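Local coordinates for UPF0045 protein MJ1052 (Methanocaldococcus jannaschii, PDB 2EPI), which is of unknown function but may bind thiamine or a similar small ligand, at residues V26-E31 and L68-R73; E31-Y36 and M45-E50; E62-V67 and V74-K79; K84-E87 and E91-L94. All coordinates share one frame; numbering follows the deposited sequence.

Contact 1 of 4, residues V26-E31 and L68-R73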
loop_
_atom_site.group_PDB
_atom_site.type_symbol
_atom_site.label_atom_id
_atom_site.label_comp_id
_atom_site.label_asym_id
_atom_site.label_seq_id
_atom_site.Cartn_x
_atom_site.Cartn_y
_atom_site.Cartn_z
ATOM N N VAL A 26 -4.526 -11.161 -13.498
ATOM C CA VAL A 26 -3.590 -11.426 -12.415
ATOM C C VAL A 26 -2.650 -12.535 -12.875
ATOM O O VAL A 26 -1.447 -12.501 -12.624
ATOM C CB VAL A 26 -4.336 -11.885 -11.139
ATOM C CG1 VAL A 26 -3.344 -12.245 -10.045
ATOM C CG2 VAL A 26 -5.278 -10.783 -10.670
ATOM N N LYS A 27 -3.218 -13.519 -13.559
ATOM C CA LYS A 27 -2.454 -14.645 -14.074
ATOM C C LYS A 27 -1.453 -14.159 -15.116
ATOM O O LYS A 27 -0.298 -14.581 -15.131
ATOM C CB LYS A 27 -3.409 -15.664 -14.698
ATOM C CG LYS A 27 -2.735 -16.857 -15.351
ATOM C CD LYS A 27 -3.771 -17.762 -16.010
ATOM C CE LYS A 27 -4.548 -17.010 -17.083
ATOM N NZ LYS A 27 -5.582 -17.854 -17.740
ATOM N N LYS A 28 -1.908 -13.264 -15.985
ATOM C CA LYS A 28 -1.069 -12.711 -17.039
ATOM C C LYS A 28 0.166 -12.029 -16.448
ATOM O O LYS A 28 1.284 -12.215 -16.930
ATOM C CB LYS A 28 -1.879 -11.707 -17.859
ATOM C CG LYS A 28 -1.328 -11.420 -19.243
ATOM C CD LYS A 28 -2.253 -10.485 -20.013
ATOM C CE LYS A 28 -1.801 -10.311 -21.457
ATOM N NZ LYS A 28 -2.492 -9.173 -22.130
ATOM N N ALA A 29 -0.047 -11.246 -15.394
ATOM C CA ALA A 29 1.039 -10.531 -14.732
ATOM C C ALA A 29 2.055 -11.500 -14.145
ATOM O O ALA A 29 3.263 -11.303 -14.272
ATOM C CB ALA A 29 0.480 -9.637 -13.634
ATOM N N ILE A 30 1.558 -12.548 -13.497
ATOM C CA ILE A 30 2.429 -13.548 -12.898
ATOM C C ILE A 30 3.318 -14.192 -13.955
ATOM O O ILE A 30 4.508 -14.406 -13.728
ATOM C CB ILE A 30 1.604 -14.640 -12.187
ATOM C CG1 ILE A 30 0.916 -14.041 -10.955
ATOM C CG2 ILE A 30 2.503 -15.802 -11.796
ATOM C CD1 ILE A 30 -0.001 -15.002 -10.233
ATOM N N GLU A 31 2.746 -14.492 -15.117
ATOM C CA GLU A 31 3.526 -15.101 -16.185
ATOM C C GLU A 31 4.667 -14.188 -16.623
ATOM O O GLU A 31 5.730 -14.658 -17.032
ATOM C CB GLU A 31 2.630 -15.435 -17.379
ATOM C CG GLU A 31 1.678 -16.585 -17.107
ATOM C CD GLU A 31 2.405 -17.837 -16.653
ATOM O OE1 GLU A 31 3.224 -18.368 -17.436
ATOM O OE2 GLU A 31 2.165 -18.287 -15.512
ATOM N N LEU A 68 -2.754 -3.517 -18.584
ATOM C CA LEU A 68 -3.318 -2.294 -19.140
ATOM C C LEU A 68 -3.625 -2.483 -20.626
ATOM O O LEU A 68 -4.449 -1.771 -21.196
ATOM C CB LEU A 68 -2.342 -1.131 -18.943
ATOM C CG LEU A 68 -2.779 0.259 -19.413
ATOM C CD1 LEU A 68 -4.064 0.680 -18.702
ATOM C CD2 LEU A 68 -1.668 1.250 -19.131
ATOM N N ASN A 69 -2.966 -3.452 -21.251
ATOM C CA ASN A 69 -3.190 -3.719 -22.664
ATOM C C ASN A 69 -4.636 -4.133 -22.927
ATOM O O ASN A 69 -5.180 -3.851 -23.998
ATOM C CB ASN A 69 -2.261 -4.834 -23.156
ATOM C CG ASN A 69 -2.432 -5.122 -24.640
ATOM O OD1 ASN A 69 -2.003 -4.341 -25.486
ATOM N ND2 ASN A 69 -3.074 -6.242 -24.959
ATOM N N ASP A 70 -5.257 -4.782 -21.944
ATOM C CA ASP A 70 -6.625 -5.268 -22.095
ATOM C C ASP A 70 -7.733 -4.481 -21.394
ATOM O O ASP A 70 -8.911 -4.763 -21.609
ATOM C CB ASP A 70 -6.707 -6.731 -21.653
ATOM C CG ASP A 70 -5.644 -7.597 -22.301
ATOM O OD1 ASP A 70 -5.378 -7.413 -23.506
ATOM O OD2 ASP A 70 -5.085 -8.471 -21.604
ATOM N N VAL A 71 -7.374 -3.515 -20.552
ATOM C CA VAL A 71 -8.375 -2.707 -19.854
ATOM C C VAL A 71 -8.028 -1.223 -19.958
ATOM O O VAL A 71 -6.901 -0.870 -20.304
ATOM C CB VAL A 71 -8.486 -3.094 -18.361
ATOM C CG1 VAL A 71 -9.067 -4.495 -18.229
ATOM C CG2 VAL A 71 -7.113 -3.025 -17.699
ATOM N N ASP A 72 -8.990 -0.357 -19.656
ATOM C CA ASP A 72 -8.759 1.083 -19.750
ATOM C C ASP A 72 -7.979 1.687 -18.592
ATOM O O ASP A 72 -7.397 2.756 -18.734
ATOM C CB ASP A 72 -10.082 1.850 -19.871
ATOM C CG ASP A 72 -10.772 1.636 -21.204
ATOM O OD1 ASP A 72 -10.075 1.467 -22.226
ATOM O OD2 ASP A 72 -12.022 1.661 -21.226
ATOM N N ARG A 73 -7.961 1.017 -17.446
ATOM C CA ARG A 73 -7.265 1.565 -16.288
ATOM C C ARG A 73 -6.741 0.483 -15.362
ATOM O O ARG A 73 -7.408 -0.520 -15.127
ATOM C CB ARG A 73 -8.210 2.482 -15.518
ATOM C CG ARG A 73 -7.606 3.170 -14.306
ATOM C CD ARG A 73 -8.632 4.119 -13.697
ATOM N NE ARG A 73 -8.145 4.778 -12.490
ATOM C CZ ARG A 73 -8.898 5.546 -11.710
ATOM N NH1 ARG A 73 -10.174 5.752 -12.014
ATOM N NH2 ARG A 73 -8.380 6.099 -10.622
#
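The backbones stay well apart here, with the CA atoms of Lys28 and Asp70 10.6 Å from each other. In this ferredoxin-like alpha-beta fold the contact joins helix 23-33 to the loop between helix 53-68 and strand 73-83. A single long side chain bridges the gap. Lys28 has CG anti to its backbone nitrogen (chi1 -160°) and an extended chain beyond, which carries the amine straight out from the helix. Asp70 comes from the opposite direction. The two meet in a salt bridge, Lys28 NZ to Asp70 OD2, at 2.7 Å. NZ approaches OD2 on its syn side, 27° out of the carboxylate plane. Lys28 CE also comes within 3.8 Å of Asp70 OD2, but the charged pair carries the contact. Lys28 NZ also gives a hydrogen bond to the carbonyl of Thr66, so the amine ties helix 53-68 and the loop after it to the other helix. Tyr25 packs against Asp70 from the side of helix 23-33. A methionine in place of Lys28 would probably leave the Asp70 carboxylate without its positive mate and Thr66 O without this donor. The other carboxylate oxygen is held within the loop. Asn69 ND2 reaches Asp70 OD1 at 3.0 Å, coming from above the carboxylate plane and in a bent bond of 134°.

Contact 2 of 4, residues E31-Y36 and M45-E50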
loop_
_atom_site.group_PDB
_atom_site.type_symbol
_atom_site.label_atom_id
_atom_site.label_comp_id
_atom_site.label_asym_id
_atom_site.label_seq_id
_atom_site.Cartn_x
_atom_site.Cartn_y
_atom_site.Cartn_z
ATOM N N GLU A 31 2.746 -14.492 -15.117
ATOM C CA GLU A 31 3.526 -15.101 -16.185
ATOM C C GLU A 31 4.667 -14.188 -16.623
ATOM O O GLU A 31 5.730 -14.658 -17.032
ATOM C CB GLU A 31 2.630 -15.435 -17.379
ATOM C CG GLU A 31 1.678 -16.585 -17.107
ATOM C CD GLU A 31 2.405 -17.837 -16.653
ATOM O OE1 GLU A 31 3.224 -18.368 -17.436
ATOM O OE2 GLU A 31 2.165 -18.287 -15.512
ATOM N N VAL A 32 4.449 -12.882 -16.544
ATOM C CA VAL A 32 5.487 -11.939 -16.922
ATOM C C VAL A 32 6.664 -12.054 -15.953
ATOM O O VAL A 32 7.820 -12.062 -16.373
ATOM C CB VAL A 32 4.955 -10.489 -16.916
ATOM C CG1 VAL A 32 6.114 -9.507 -16.971
ATOM C CG2 VAL A 32 4.030 -10.277 -18.105
ATOM N N PHE A 33 6.368 -12.155 -14.660
ATOM C CA PHE A 33 7.419 -12.263 -13.650
ATOM C C PHE A 33 8.333 -13.456 -13.898
ATOM O O PHE A 33 9.524 -13.413 -13.592
ATOM C CB PHE A 33 6.821 -12.396 -12.244
ATOM C CG PHE A 33 5.960 -11.240 -11.831
ATOM C CD1 PHE A 33 6.357 -9.931 -12.079
ATOM C CD2 PHE A 33 4.760 -11.461 -11.162
ATOM C CE1 PHE A 33 5.569 -8.855 -11.667
ATOM C CE2 PHE A 33 3.967 -10.395 -10.746
ATOM C CZ PHE A 33 4.373 -9.089 -10.998
ATOM N N LYS A 34 7.773 -14.524 -14.450
ATOM C CA LYS A 34 8.549 -15.724 -14.721
ATOM C C LYS A 34 9.535 -15.562 -15.873
ATOM O O LYS A 34 10.311 -16.471 -16.156
ATOM C CB LYS A 34 7.612 -16.904 -14.989
ATOM C CG LYS A 34 6.791 -17.305 -13.771
ATOM C CD LYS A 34 5.934 -18.525 -14.056
ATOM C CE LYS A 34 5.290 -19.056 -12.783
ATOM N NZ LYS A 34 4.455 -18.030 -12.102
ATOM N N LYS A 35 9.512 -14.404 -16.533
ATOM C CA LYS A 35 10.432 -14.139 -17.636
ATOM C C LYS A 35 11.689 -13.443 -17.131
ATOM O O LYS A 35 12.632 -13.205 -17.892
ATOM C CB LYS A 35 9.771 -13.264 -18.700
ATOM C CG LYS A 35 8.604 -13.918 -19.417
ATOM C CD LYS A 35 8.287 -13.190 -20.714
ATOM C CE LYS A 35 7.940 -11.729 -20.470
ATOM N NZ LYS A 35 7.704 -10.998 -21.745
ATOM N N TYR A 36 11.697 -13.101 -15.847
ATOM C CA TYR A 36 12.845 -12.436 -15.245
ATOM C C TYR A 36 13.531 -13.377 -14.269
ATOM O O TYR A 36 12.934 -14.356 -13.822
ATOM C CB TYR A 36 12.411 -11.162 -14.521
ATOM C CG TYR A 36 11.874 -10.100 -15.448
ATOM C CD1 TYR A 36 10.597 -10.207 -16.000
ATOM C CD2 TYR A 36 12.656 -9.004 -15.805
ATOM C CE1 TYR A 36 10.113 -9.247 -16.886
ATOM C CE2 TYR A 36 12.184 -8.042 -16.692
ATOM C CZ TYR A 36 10.916 -8.168 -17.228
ATOM O OH TYR A 36 10.456 -7.219 -18.110
ATOM N N MET A 45 -3.116 -12.089 -2.038
ATOM C CA MET A 45 -3.282 -10.638 -2.153
ATOM C C MET A 45 -2.214 -9.916 -2.983
ATOM O O MET A 45 -2.248 -8.692 -3.129
ATOM C CB MET A 45 -3.336 -10.011 -0.756
ATOM C CG MET A 45 -4.590 -10.363 0.051
ATOM S SD MET A 45 -6.113 -9.687 -0.679
ATOM C CE MET A 45 -5.994 -7.952 -0.208
ATOM N N GLY A 46 -1.270 -10.667 -3.523
ATOM C CA GLY A 46 -0.222 -10.062 -4.325
ATOM C C GLY A 46 0.840 -11.100 -4.601
ATOM O O GLY A 46 0.649 -12.279 -4.299
ATOM N N THR A 47 1.953 -10.666 -5.178
ATOM C CA THR A 47 3.054 -11.572 -5.480
ATOM C C THR A 47 4.342 -11.040 -4.875
ATOM O O THR A 47 4.674 -9.870 -5.047
ATOM C CB THR A 47 3.258 -11.715 -6.990
ATOM O OG1 THR A 47 2.081 -12.283 -7.577
ATOM C CG2 THR A 47 4.457 -12.621 -7.281
ATOM N N VAL A 48 5.059 -11.900 -4.159
ATOM C CA VAL A 48 6.326 -11.516 -3.549
ATOM C C VAL A 48 7.434 -11.903 -4.522
ATOM O O VAL A 48 7.401 -12.981 -5.115
ATOM C CB VAL A 48 6.538 -12.229 -2.184
ATOM C CG1 VAL A 48 7.967 -12.014 -1.687
ATOM C CG2 VAL A 48 5.547 -11.686 -1.171
ATOM N N LEU A 49 8.402 -11.014 -4.699
ATOM C CA LEU A 49 9.499 -11.268 -5.619
ATOM C C LEU A 49 10.820 -11.055 -4.904
ATOM O O LEU A 49 10.914 -10.246 -3.979
ATOM C CB LEU A 49 9.415 -10.313 -6.822
ATOM C CG LEU A 49 8.094 -10.252 -7.592
ATOM C CD1 LEU A 49 8.090 -9.040 -8.524
ATOM C CD2 LEU A 49 7.898 -11.546 -8.371
ATOM N N GLU A 50 11.833 -11.800 -5.337
ATOM C CA GLU A 50 13.175 -11.699 -4.783
ATOM C C GLU A 50 14.145 -11.658 -5.958
ATOM O O GLU A 50 14.088 -12.506 -6.847
ATOM C CB GLU A 50 13.509 -12.907 -3.904
ATOM C CG GLU A 50 14.948 -12.874 -3.375
ATOM C CD GLU A 50 15.403 -14.204 -2.793
ATOM O OE1 GLU A 50 14.723 -14.725 -1.886
ATOM O OE2 GLU A 50 16.447 -14.727 -3.241
#
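The ring of Phe33, at the end of helix 23-33, rests on Leu49 and Thr47 of strand 46-50. Leu49 covers one face. Its CD1 stands 4.3 Å from the centroid of the Phe33 ring and 22° off the ring normal, a CH-pi contact displaced toward the rim. The second methyl, Leu49 CD2, sits nearer the root of the ring, 4.0 Å from Phe33 CG. The two side chains meet at about a right angle, and both leucine branches are used. Thr47 approaches the ring obliquely at the CE2 corner. Its CB is 4.0 Å from Phe33 CE2, and its CG2 is 4.1 Å from Phe33 CD2. With OG1 beside the backbone nitrogen (chi1 -62°), Thr47 has CG2 anti to it and offers this methyl to the ring. Thr47 OG1 also lies beside the ring, 4.1 Å from Phe33 CE2, and bonds to Thr42 OG1, which satisfies the buried hydroxyl.

A second shell sets these groups in place. The helix runs out in a type I turn from Phe33 to Tyr36, closed by the bond from Tyr36 N to Phe33 O at 3.1 Å. On the strand, the backbones of Thr47 and Leu49 pair with Val11 and Ala9. The contact is part of the hydrophobic core between helices and sheet in the ferredoxin-like fold. Around it, Val40 of strand 39-43 and Val11 of strand 6-16 both touch Phe33 and Leu49, and Ala63 of helix 53-68 packs on the phenylalanine.

Contact 3 of 4, residues E62-V67 and V74-K79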
loop_
_atom_site.group_PDB
_atom_site.type_symbol
_atom_site.label_atom_id
_atom_site.label_comp_id
_atom_site.label_asym_id
_atom_site.label_seq_id
_atom_site.Cartn_x
_atom_site.Cartn_y
_atom_site.Cartn_z
ATOM N N GLU A 62 6.431 -4.128 -16.845
ATOM C CA GLU A 62 5.849 -4.987 -17.865
ATOM C C GLU A 62 4.542 -5.618 -17.404
ATOM O O GLU A 62 3.588 -5.710 -18.179
ATOM C CB GLU A 62 6.844 -6.072 -18.302
ATOM C CG GLU A 62 6.246 -7.065 -19.297
ATOM C CD GLU A 62 7.272 -7.975 -19.948
ATOM O OE1 GLU A 62 8.380 -8.136 -19.398
ATOM O OE2 GLU A 62 6.956 -8.549 -21.014
ATOM N N ALA A 63 4.491 -6.041 -16.143
ATOM C CA ALA A 63 3.285 -6.663 -15.600
ATOM C C ALA A 63 2.133 -5.669 -15.630
ATOM O O ALA A 63 1.028 -5.988 -16.068
ATOM C CB ALA A 63 3.535 -7.131 -14.173
ATOM N N HIS A 64 2.399 -4.460 -15.149
ATOM C CA HIS A 64 1.397 -3.401 -15.141
ATOM C C HIS A 64 0.912 -3.145 -16.571
ATOM O O HIS A 64 -0.290 -3.115 -16.837
ATOM C CB HIS A 64 2.016 -2.127 -14.561
ATOM C CG HIS A 64 1.202 -0.890 -14.790
ATOM N ND1 HIS A 64 0.086 -0.579 -14.042
ATOM C CD2 HIS A 64 1.348 0.117 -15.682
ATOM C CE1 HIS A 64 -0.418 0.568 -14.464
ATOM N NE2 HIS A 64 0.329 1.011 -15.458
ATOM N N SER A 65 1.859 -2.983 -17.490
ATOM C CA SER A 65 1.547 -2.698 -18.886
ATOM C C SER A 65 0.785 -3.811 -19.589
ATOM O O SER A 65 -0.077 -3.549 -20.426
ATOM C CB SER A 65 2.834 -2.396 -19.654
ATOM O OG SER A 65 3.556 -1.352 -19.026
ATOM N N THR A 66 1.107 -5.054 -19.254
ATOM C CA THR A 66 0.447 -6.196 -19.872
ATOM C C THR A 66 -1.039 -6.212 -19.536
ATOM O O THR A 66 -1.875 -6.527 -20.386
ATOM C CB THR A 66 1.087 -7.515 -19.410
ATOM O OG1 THR A 66 2.501 -7.461 -19.625
ATOM C CG2 THR A 66 0.530 -8.667 -20.198
ATOM N N VAL A 67 -1.376 -5.871 -18.297
ATOM C CA VAL A 67 -2.777 -5.847 -17.895
ATOM C C VAL A 67 -3.476 -4.627 -18.491
ATOM O O VAL A 67 -4.646 -4.693 -18.867
ATOM C CB VAL A 67 -2.922 -5.817 -16.358
ATOM C CG1 VAL A 67 -4.391 -5.695 -15.975
ATOM C CG2 VAL A 67 -2.328 -7.086 -15.757
ATOM N N VAL A 74 -5.543 0.708 -14.833
ATOM C CA VAL A 74 -4.907 -0.238 -13.926
ATOM C C VAL A 74 -4.221 0.498 -12.780
ATOM O O VAL A 74 -3.547 1.500 -13.005
ATOM C CB VAL A 74 -3.826 -1.065 -14.656
ATOM C CG1 VAL A 74 -3.141 -2.017 -13.675
ATOM C CG2 VAL A 74 -4.442 -1.835 -15.808
ATOM N N VAL A 75 -4.402 0.005 -11.556
ATOM C CA VAL A 75 -3.738 0.584 -10.390
ATOM C C VAL A 75 -2.768 -0.500 -9.918
ATOM O O VAL A 75 -3.191 -1.566 -9.454
ATOM C CB VAL A 75 -4.727 0.921 -9.261
ATOM C CG1 VAL A 75 -3.967 1.471 -8.044
ATOM C CG2 VAL A 75 -5.725 1.971 -9.748
ATOM N N SER A 76 -1.473 -0.238 -10.055
ATOM C CA SER A 76 -0.460 -1.226 -9.676
ATOM C C SER A 76 0.404 -0.766 -8.515
ATOM O O SER A 76 0.795 0.403 -8.443
ATOM C CB SER A 76 0.416 -1.547 -10.887
ATOM O OG SER A 76 -0.371 -2.089 -11.932
ATOM N N SER A 77 0.711 -1.692 -7.608
ATOM C CA SER A 77 1.504 -1.368 -6.430
ATOM C C SER A 77 2.790 -2.186 -6.343
ATOM O O SER A 77 2.778 -3.400 -6.563
ATOM C CB SER A 77 0.673 -1.612 -5.158
ATOM O OG SER A 77 -0.542 -0.867 -5.164
ATOM N N LEU A 78 3.892 -1.509 -6.024
ATOM C CA LEU A 78 5.193 -2.144 -5.864
ATOM C C LEU A 78 5.759 -1.718 -4.515
ATOM O O LEU A 78 5.807 -0.528 -4.203
ATOM C CB LEU A 78 6.166 -1.706 -6.972
ATOM C CG LEU A 78 7.646 -2.096 -6.793
ATOM C CD1 LEU A 78 7.802 -3.617 -6.805
ATOM C CD2 LEU A 78 8.479 -1.474 -7.913
ATOM N N LYS A 79 6.156 -2.686 -3.700
ATOM C CA LYS A 79 6.743 -2.361 -2.408
ATOM C C LYS A 79 8.107 -3.024 -2.364
ATOM O O LYS A 79 8.226 -4.210 -2.650
ATOM C CB LYS A 79 5.869 -2.878 -1.267
ATOM C CG LYS A 79 6.417 -2.527 0.105
ATOM C CD LYS A 79 5.469 -2.960 1.212
ATOM C CE LYS A 79 4.174 -2.168 1.189
ATOM N NZ LYS A 79 3.209 -2.697 2.200
#
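The imidazole of His64 is turned edge-on to Ser76, where helix 53-68 packs along strand 73-83. The helix and strand segments run nearly antiparallel, at 163°, with axes 8.9 Å apart at closest. His64 has CG anti to its backbone nitrogen (chi1 166°), which brings the ring over to the strand although the CB bond leaves the helix at its flank. His64 ND1 and Ser76 OG are joined by a hydrogen bond of 2.6 Å, with OG near the ring plane and an angle of 161°. Either atom could be the donor. The carbonyl of Val74 also lies in the plane at the ring edge, its O 3.6 Å from His64 CE1. The side chain of Val74 meets the ring obliquely, with CG1 3.6 Å from His64 ND1. Its other branch meets the next turn of the helix: Val74 CG2 lies 3.9 Å from Val67 CG1, and these two valines cross at about a right angle.

The site lies at a subunit interface. Strand 73-83 pairs antiparallel with a strand of the second subunit, and the sheet continues from one chain into the other. Glu82 of the second subunit is hydrogen-bonded to His64 NE2. A leucine in place of His64 would probably leave both Ser76 OG and that glutamate without their ring partner. With both nitrogens engaged, the imidazole is held against rotation and links helix, strand and neighbouring subunit through polar bonds at a buried site.

Contact 4 of 4, residues K84-E87 and E91-L94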
loop_
_atom_site.group_PDB
_atom_site.type_symbol
_atom_site.label_atom_id
_atom_site.label_comp_id
_atom_site.label_asym_id
_atom_site.label_seq_id
_atom_site.Cartn_x
_atom_site.Cartn_y
_atom_site.Cartn_z
ATOM N N LYS A 84 20.978 -3.383 4.134
ATOM C CA LYS A 84 22.393 -3.573 3.829
ATOM C C LYS A 84 23.142 -4.348 4.912
ATOM O O LYS A 84 24.279 -4.768 4.703
ATOM C CB LYS A 84 23.057 -2.209 3.624
ATOM C CG LYS A 84 23.145 -1.383 4.899
ATOM C CD LYS A 84 22.900 0.096 4.644
ATOM C CE LYS A 84 23.979 0.725 3.790
ATOM N NZ LYS A 84 23.749 2.189 3.665
ATOM N N ASP A 85 22.503 -4.544 6.062
ATOM C CA ASP A 85 23.134 -5.253 7.171
ATOM C C ASP A 85 22.921 -6.762 7.123
ATOM O O ASP A 85 23.603 -7.511 7.821
ATOM C CB ASP A 85 22.617 -4.708 8.504
ATOM C CG ASP A 85 21.145 -5.005 8.724
ATOM O OD1 ASP A 85 20.325 -4.630 7.858
ATOM O OD2 ASP A 85 20.809 -5.613 9.763
ATOM N N LYS A 86 21.971 -7.208 6.308
ATOM C CA LYS A 86 21.683 -8.632 6.186
ATOM C C LYS A 86 21.250 -8.997 4.772
ATOM O O LYS A 86 20.946 -8.129 3.955
ATOM C CB LYS A 86 20.589 -9.048 7.173
ATOM C CG LYS A 86 20.964 -8.878 8.636
ATOM C CD LYS A 86 19.818 -9.290 9.545
ATOM C CE LYS A 86 20.158 -9.065 11.008
ATOM N NZ LYS A 86 19.009 -9.399 11.895
ATOM N N GLU A 87 21.224 -10.296 4.499
ATOM C CA GLU A 87 20.835 -10.814 3.194
ATOM C C GLU A 87 19.375 -10.478 2.904
ATOM O O GLU A 87 18.525 -10.567 3.787
ATOM C CB GLU A 87 21.049 -12.327 3.172
ATOM C CG GLU A 87 20.892 -12.975 1.815
ATOM C CD GLU A 87 21.420 -14.398 1.802
ATOM O OE1 GLU A 87 20.913 -15.231 2.585
ATOM O OE2 GLU A 87 22.347 -14.682 1.012
ATOM N N GLU A 91 13.749 -16.336 2.054
ATOM C CA GLU A 91 14.126 -17.369 3.016
ATOM C C GLU A 91 14.464 -16.778 4.380
ATOM O O GLU A 91 13.886 -17.166 5.397
ATOM C CB GLU A 91 15.335 -18.151 2.497
ATOM C CG GLU A 91 15.750 -19.315 3.387
ATOM C CD GLU A 91 17.101 -19.886 3.010
ATOM O OE1 GLU A 91 17.319 -20.156 1.810
ATOM O OE2 GLU A 91 17.946 -20.069 3.916
ATOM N N ARG A 92 15.409 -15.844 4.404
ATOM C CA ARG A 92 15.811 -15.234 5.663
ATOM C C ARG A 92 14.645 -14.529 6.348
ATOM O O ARG A 92 14.499 -14.607 7.566
ATOM C CB ARG A 92 16.952 -14.237 5.446
ATOM C CG ARG A 92 17.575 -13.753 6.749
ATOM C CD ARG A 92 18.481 -12.558 6.521
ATOM N NE ARG A 92 17.734 -11.409 6.017
ATOM C CZ ARG A 92 16.789 -10.771 6.701
ATOM N NH1 ARG A 92 16.470 -11.166 7.928
ATOM N NH2 ARG A 92 16.156 -9.740 6.155
ATOM N N LYS A 93 13.815 -13.841 5.570
ATOM C CA LYS A 93 12.675 -13.135 6.148
ATOM C C LYS A 93 11.708 -14.100 6.825
ATOM O O LYS A 93 11.258 -13.856 7.945
ATOM C CB LYS A 93 11.923 -12.338 5.076
ATOM C CG LYS A 93 12.733 -11.214 4.444
ATOM C CD LYS A 93 11.827 -10.139 3.860
ATOM C CE LYS A 93 11.083 -9.398 4.964
ATOM N NZ LYS A 93 10.228 -8.293 4.450
ATOM N N LEU A 94 11.394 -15.196 6.145
ATOM C CA LEU A 94 10.465 -16.178 6.693
ATOM C C LEU A 94 11.029 -16.959 7.873
ATOM O O LEU A 94 10.312 -17.237 8.831
ATOM C CB LEU A 94 10.011 -17.146 5.599
ATOM C CG LEU A 94 9.183 -16.523 4.473
ATOM C CD1 LEU A 94 8.771 -17.603 3.484
ATOM C CD2 LEU A 94 7.955 -15.833 5.055
#
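Glu87 and Arg92 join the connecting loop after strand 73-83 to helix 90-96, the C-terminal helix that follows the last strand of the ferredoxin-like core. The main bond runs from side chain to main chain. Arg92 NE donates to the carbonyl oxygen of Glu87 at a short 2.5 Å, with a nearly straight N-H...O angle of 170°. NE lies in the carbonyl plane, and the oxygen is only 5° out of the guanidinium plane. The edge of the guanidinium thus meets the carbonyl. A bend in the arginine chain at chi3 (63°) turns NE toward this oxygen. Glu87 contributes its CB as well, 4.2 Å from Arg92 CD.

Lys86 covers part of one face of the guanidinium. Its CB sits 3.9 Å from Arg92 NE, displaced toward the rim of the group, and the two side chains cross at about a right angle. The extended lysine carries NZ away, to 5.0 Å from Arg92 NH1. The like charges are therefore near but not in contact.

Arg92 N, in the first turn, is hydrogen-bonded to OG1 of Thr89, the residue just before the helix. The next residue, Lys93, forms a salt bridge with Asp81 and a hydrogen bond to the Ala44 carbonyl of the fourth subunit, which fixes the helix both to its own strand and to a neighbour. A side-chain-to-main-chain hydrogen bond from the helix back to the carbonyl five residues earlier holds the loop that joins the last strand of the ferredoxin-like fold to its C-terminal helix.

In the fold
From the N terminus, helix 23-33 supplies the first segments of contacts 1 and 2, which share Glu31. Contact 2 closes a short loop through strand 39-43 back to strand 46-50. It nests inside the longer loop that contact 1 closes by reaching the turn after helix 53-68. Contact 3 closes the helix-to-strand connection around that turn, and its segments alternate with those of contact 1, so the two cross. Contacts 2 and 3 tie the two helices to the sheet and touch through the salt bridge of Lys35 with Glu62. Contact 1 joins helix 23-33 to that turn. Contact 4 follows in series in the C-terminal connection, its centre about 31 Å from that of contact 1.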